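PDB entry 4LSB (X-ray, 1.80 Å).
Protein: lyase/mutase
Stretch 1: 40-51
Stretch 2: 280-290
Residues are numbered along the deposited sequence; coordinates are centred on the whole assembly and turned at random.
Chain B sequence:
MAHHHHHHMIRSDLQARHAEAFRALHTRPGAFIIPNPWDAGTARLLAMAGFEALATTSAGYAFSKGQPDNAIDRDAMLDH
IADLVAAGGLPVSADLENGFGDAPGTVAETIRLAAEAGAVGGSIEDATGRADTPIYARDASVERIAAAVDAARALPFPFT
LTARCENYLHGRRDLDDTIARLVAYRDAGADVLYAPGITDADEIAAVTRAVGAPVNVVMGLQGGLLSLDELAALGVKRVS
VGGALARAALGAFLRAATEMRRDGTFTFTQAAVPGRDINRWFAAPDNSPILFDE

Stretch 1 (40-51) AGTARLLAMAGF
Stretch 2 280-290: RWFAAPDNSPI

Stretch 1 is helical from A40 into the region of M48, carried by i to i+4 bonds such as M48 N to R44 O (2.9 Å). It closes in a Schellman motif: F51 N reaches L46 O (3.2 Å), G50 N reaches A47 O (3.0 Å), and G50 adopts phi/psi 104/6, where a CB would jam against the preceding carbonyl. Stretch 2, whose touching residues lie at least 233 away in sequence, enters as the end of a helix begun earlier and including R280, W281 and F282, then extends at A284 (-67/149) and passes through P285 and D286 (-147/-175) to N287 (-113/36) and P289 (-53/129). From A284 to I290 it runs broadly in the helix direction, A40 to M48. The backbones come nearest at M48 and P289, with CA atoms 4.3 Å apart; the contact buries 631 Å².

R44 is the polar centre. Its CB points toward stretch 2, and chi angles m, t, p and -174° carry the guanidinium into the turn after the helix, where backbone carbonyls lack helical partners of their own. R44 NE donates almost straight to N287 OD1 (2.8 Å, 170°), R44 NH1 to F282 O (2.9 Å), and R44 NH2 to A284 O (3.0 Å), with weak bonds from R44 NH2 to D286 O (3.0 Å) and N287 OD1 (3.3 Å). N287 OD1, A284 O and D286 O lie at the guanidinium edge, as in-plane N-H groups require, while F282 CD1 covers one face. N287, chi1 m and chi2 -33°, points its CB toward the helix; this aims OD1 at R44 and rests N287 CB on A47 CB (3.6 Å).

F282, chi1 m and chi2 -4°, is a knob among G41, R44, L45 and M48. F282 CZ lies 3.6 Å from G41 O, and F282 CE1 lies 3.8 Å from R44 CB and 3.7 Å from L45 CD2. An ideal CB on G41 would stand 4.0 Å from F282 CE2. L45 (m, t) starts sideways, but its end approaches, so CD2 also meets W281 CE3 at 3.8 Å; W281 has chi1 m and chi2 -33°.

M48 (m, t, t) likewise leaves its helix sideways and extends across stretch 2. M48 SD packs 4.0 Å from W281 CB and 5.2 Å, obliquely, from the centroid of the five-membered ring of W281; M48 CE ends 3.5 Å from W281 O and 4.1 Å from F282 CD1, at that ring's edge. Two CA-H...O contacts join the backbones, M48 CA to N287 O (3.3 Å) and P289 CA to M48 O (3.2 Å). With its CB pointing away from the helix, D286 (chi1 p) braces the loop: its OD1 accepts from S288 N (3.1 Å) and S288 OG (2.9 Å).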

# COMPACT_ATOMS: atom_id res chain seq x y z
N ALA B 40 1.75 5.33 4.56
CA ALA B 40 2.07 5.58 5.97
C ALA B 40 2.62 4.35 6.67
O ALA B 40 3.54 4.47 7.50
CB ALA B 40 0.86 6.14 6.72
N GLY B 41 2.05 3.19 6.32
CA GLY B 41 2.39 1.90 6.91
C GLY B 41 3.84 1.54 6.68
O GLY B 41 4.58 1.21 7.61
N THR B 42 4.23 1.66 5.44
CA THR B 42 5.58 1.33 5.05
C THR B 42 6.57 2.32 5.63
O THR B 42 7.64 1.92 5.99
CB THR B 42 5.71 1.16 3.51
OG1 THR B 42 5.15 2.29 2.81
CG2 THR B 42 5.03 -0.09 3.05
N ALA B 43 6.19 3.58 5.74
CA ALA B 43 7.03 4.56 6.33
C ALA B 43 7.30 4.23 7.77
O ALA B 43 8.46 4.23 8.20
CB ALA B 43 6.44 5.93 6.19
N ARG B 44 6.24 3.91 8.53
CA ARG B 44 6.36 3.43 9.89
C ARG B 44 7.30 2.23 10.05
O ARG B 44 8.21 2.27 10.94
CB ARG B 44 4.98 3.08 10.49
CG ARG B 44 4.14 4.31 10.79
CD ARG B 44 3.05 4.03 11.80
NE ARG B 44 3.60 3.92 13.15
CZ ARG B 44 2.91 3.58 14.23
NH1 ARG B 44 1.62 3.40 14.18
NH2 ARG B 44 3.53 3.51 15.39
N LEU B 45 7.12 1.24 9.18
CA LEU B 45 7.88 0.01 9.29
C LEU B 45 9.35 0.25 8.99
O LEU B 45 10.22 -0.30 9.64
CB LEU B 45 7.35 -1.04 8.34
CG LEU B 45 5.94 -1.54 8.75
CD1 LEU B 45 5.36 -2.37 7.62
CD2 LEU B 45 5.98 -2.34 10.07
N LEU B 46 9.65 1.10 8.02
CA LEU B 46 11.06 1.44 7.79
C LEU B 46 11.72 2.18 8.96
O LEU B 46 12.90 1.97 9.25
CB LEU B 46 11.24 2.21 6.47
CG LEU B 46 10.82 1.44 5.19
CD1 LEU B 46 10.70 2.39 4.02
CD2 LEU B 46 11.77 0.27 4.83
N ALA B 47 11.00 3.05 9.65
CA ALA B 47 11.57 3.69 10.83
C ALA B 47 11.84 2.65 11.92
O ALA B 47 12.89 2.63 12.56
CB ALA B 47 10.67 4.77 11.35
N MET B 48 10.86 1.81 12.13
CA MET B 48 10.98 0.75 13.12
C MET B 48 12.13 -0.18 12.78
O MET B 48 12.76 -0.69 13.69
CB MET B 48 9.68 -0.04 13.24
CG MET B 48 8.52 0.72 13.85
SD MET B 48 7.02 -0.26 13.61
CE MET B 48 5.85 0.88 14.38
N ALA B 49 12.40 -0.39 11.49
CA ALA B 49 13.55 -1.20 11.03
C ALA B 49 14.94 -0.55 11.32
O ALA B 49 15.99 -1.19 11.17
CB ALA B 49 13.46 -1.47 9.55
N GLY B 50 14.96 0.72 11.64
CA GLY B 50 16.22 1.40 11.92
C GLY B 50 16.75 2.31 10.84
O GLY B 50 17.83 2.86 11.00
N PHE B 51 16.00 2.54 9.76
CA PHE B 51 16.47 3.47 8.72
C PHE B 51 16.46 4.88 9.28
O PHE B 51 15.73 5.17 10.28
CB PHE B 51 15.70 3.32 7.43
CG PHE B 51 16.00 2.05 6.72
CD1 PHE B 51 17.17 1.92 5.99
CD2 PHE B 51 15.12 0.98 6.80
CE1 PHE B 51 17.45 0.72 5.32
CE2 PHE B 51 15.43 -0.23 6.17
CZ PHE B 51 16.59 -0.35 5.42
N ARG B 280 0.30 -4.96 17.13
CA ARG B 280 1.09 -4.52 18.29
C ARG B 280 2.00 -3.37 17.90
O ARG B 280 1.98 -2.32 18.53
CB ARG B 280 1.92 -5.69 18.89
CG ARG B 280 2.80 -5.28 20.10
CD ARG B 280 3.58 -6.44 20.72
NE ARG B 280 4.60 -6.99 19.82
CZ ARG B 280 4.53 -8.15 19.14
NH1 ARG B 280 3.48 -8.98 19.22
NH2 ARG B 280 5.55 -8.49 18.35
N TRP B 281 2.79 -3.55 16.85
CA TRP B 281 3.68 -2.48 16.41
C TRP B 281 2.93 -1.16 16.10
O TRP B 281 3.33 -0.11 16.56
CB TRP B 281 4.46 -2.85 15.18
CG TRP B 281 5.21 -4.09 15.22
CD1 TRP B 281 5.81 -4.66 16.30
CD2 TRP B 281 5.49 -4.92 14.12
NE1 TRP B 281 6.43 -5.83 15.92
CE2 TRP B 281 6.23 -6.01 14.58
CE3 TRP B 281 5.15 -4.87 12.76
CZ2 TRP B 281 6.67 -7.02 13.75
CZ3 TRP B 281 5.57 -5.89 11.94
CH2 TRP B 281 6.33 -6.94 12.43
N PHE B 282 1.82 -1.21 15.34
CA PHE B 282 1.14 0.02 14.97
C PHE B 282 0.33 0.63 16.10
O PHE B 282 -0.03 1.81 16.00
CB PHE B 282 0.27 -0.19 13.71
CG PHE B 282 1.06 -0.30 12.42
CD1 PHE B 282 2.45 -0.15 12.39
CD2 PHE B 282 0.43 -0.51 11.23
CE1 PHE B 282 3.17 -0.23 11.19
CE2 PHE B 282 1.15 -0.59 10.03
CZ PHE B 282 2.50 -0.45 10.01
N ALA B 283 0.02 -0.14 17.15
CA ALA B 283 -0.55 0.39 18.37
C ALA B 283 0.41 1.33 19.13
O ALA B 283 -0.03 2.22 19.86
CB ALA B 283 -1.00 -0.76 19.30
N ALA B 284 1.71 1.19 18.94
CA ALA B 284 2.66 2.07 19.62
C ALA B 284 2.53 3.52 19.13
O ALA B 284 2.17 3.77 18.00
CB ALA B 284 4.06 1.57 19.41
N PRO B 285 2.81 4.49 20.01
CA PRO B 285 2.64 5.88 19.62
C PRO B 285 3.84 6.45 18.89
O PRO B 285 3.82 7.63 18.57
CB PRO B 285 2.45 6.58 20.98
CG PRO B 285 3.32 5.79 21.89
CD PRO B 285 3.24 4.35 21.41
N ASP B 286 4.87 5.65 18.66
CA ASP B 286 6.05 6.05 17.90
C ASP B 286 6.61 4.86 17.14
O ASP B 286 6.00 3.79 17.11
CB ASP B 286 7.10 6.63 18.83
CG ASP B 286 7.61 5.62 19.86
OD1 ASP B 286 7.62 4.40 19.58
OD2 ASP B 286 8.04 6.06 20.94
N ASN B 287 7.75 5.05 16.49
CA ASN B 287 8.31 4.01 15.66
C ASN B 287 9.61 3.46 16.22
O ASN B 287 10.48 3.12 15.42
CB ASN B 287 8.58 4.52 14.26
CG ASN B 287 7.33 4.97 13.55
OD1 ASN B 287 6.25 4.41 13.77
ND2 ASN B 287 7.46 6.00 12.67
N SER B 288 9.75 3.36 17.55
CA SER B 288 10.95 2.77 18.17
C SER B 288 11.30 1.42 17.55
O SER B 288 10.41 0.58 17.40
CB SER B 288 10.74 2.50 19.67
OG SER B 288 10.29 3.66 20.35
N PRO B 289 12.59 1.21 17.21
CA PRO B 289 13.00 -0.15 16.86
C PRO B 289 12.63 -1.18 17.94
O PRO B 289 12.89 -0.96 19.12
CB PRO B 289 14.51 0.00 16.66
CG PRO B 289 14.63 1.38 16.04
CD PRO B 289 13.61 2.20 16.80
N ILE B 290 11.97 -2.26 17.50
CA ILE B 290 11.10 -3.09 18.36
C ILE B 290 10.21 -4.00 17.51
O ILE B 290 10.63 -4.50 16.48
CB ILE B 290 10.17 -2.23 19.25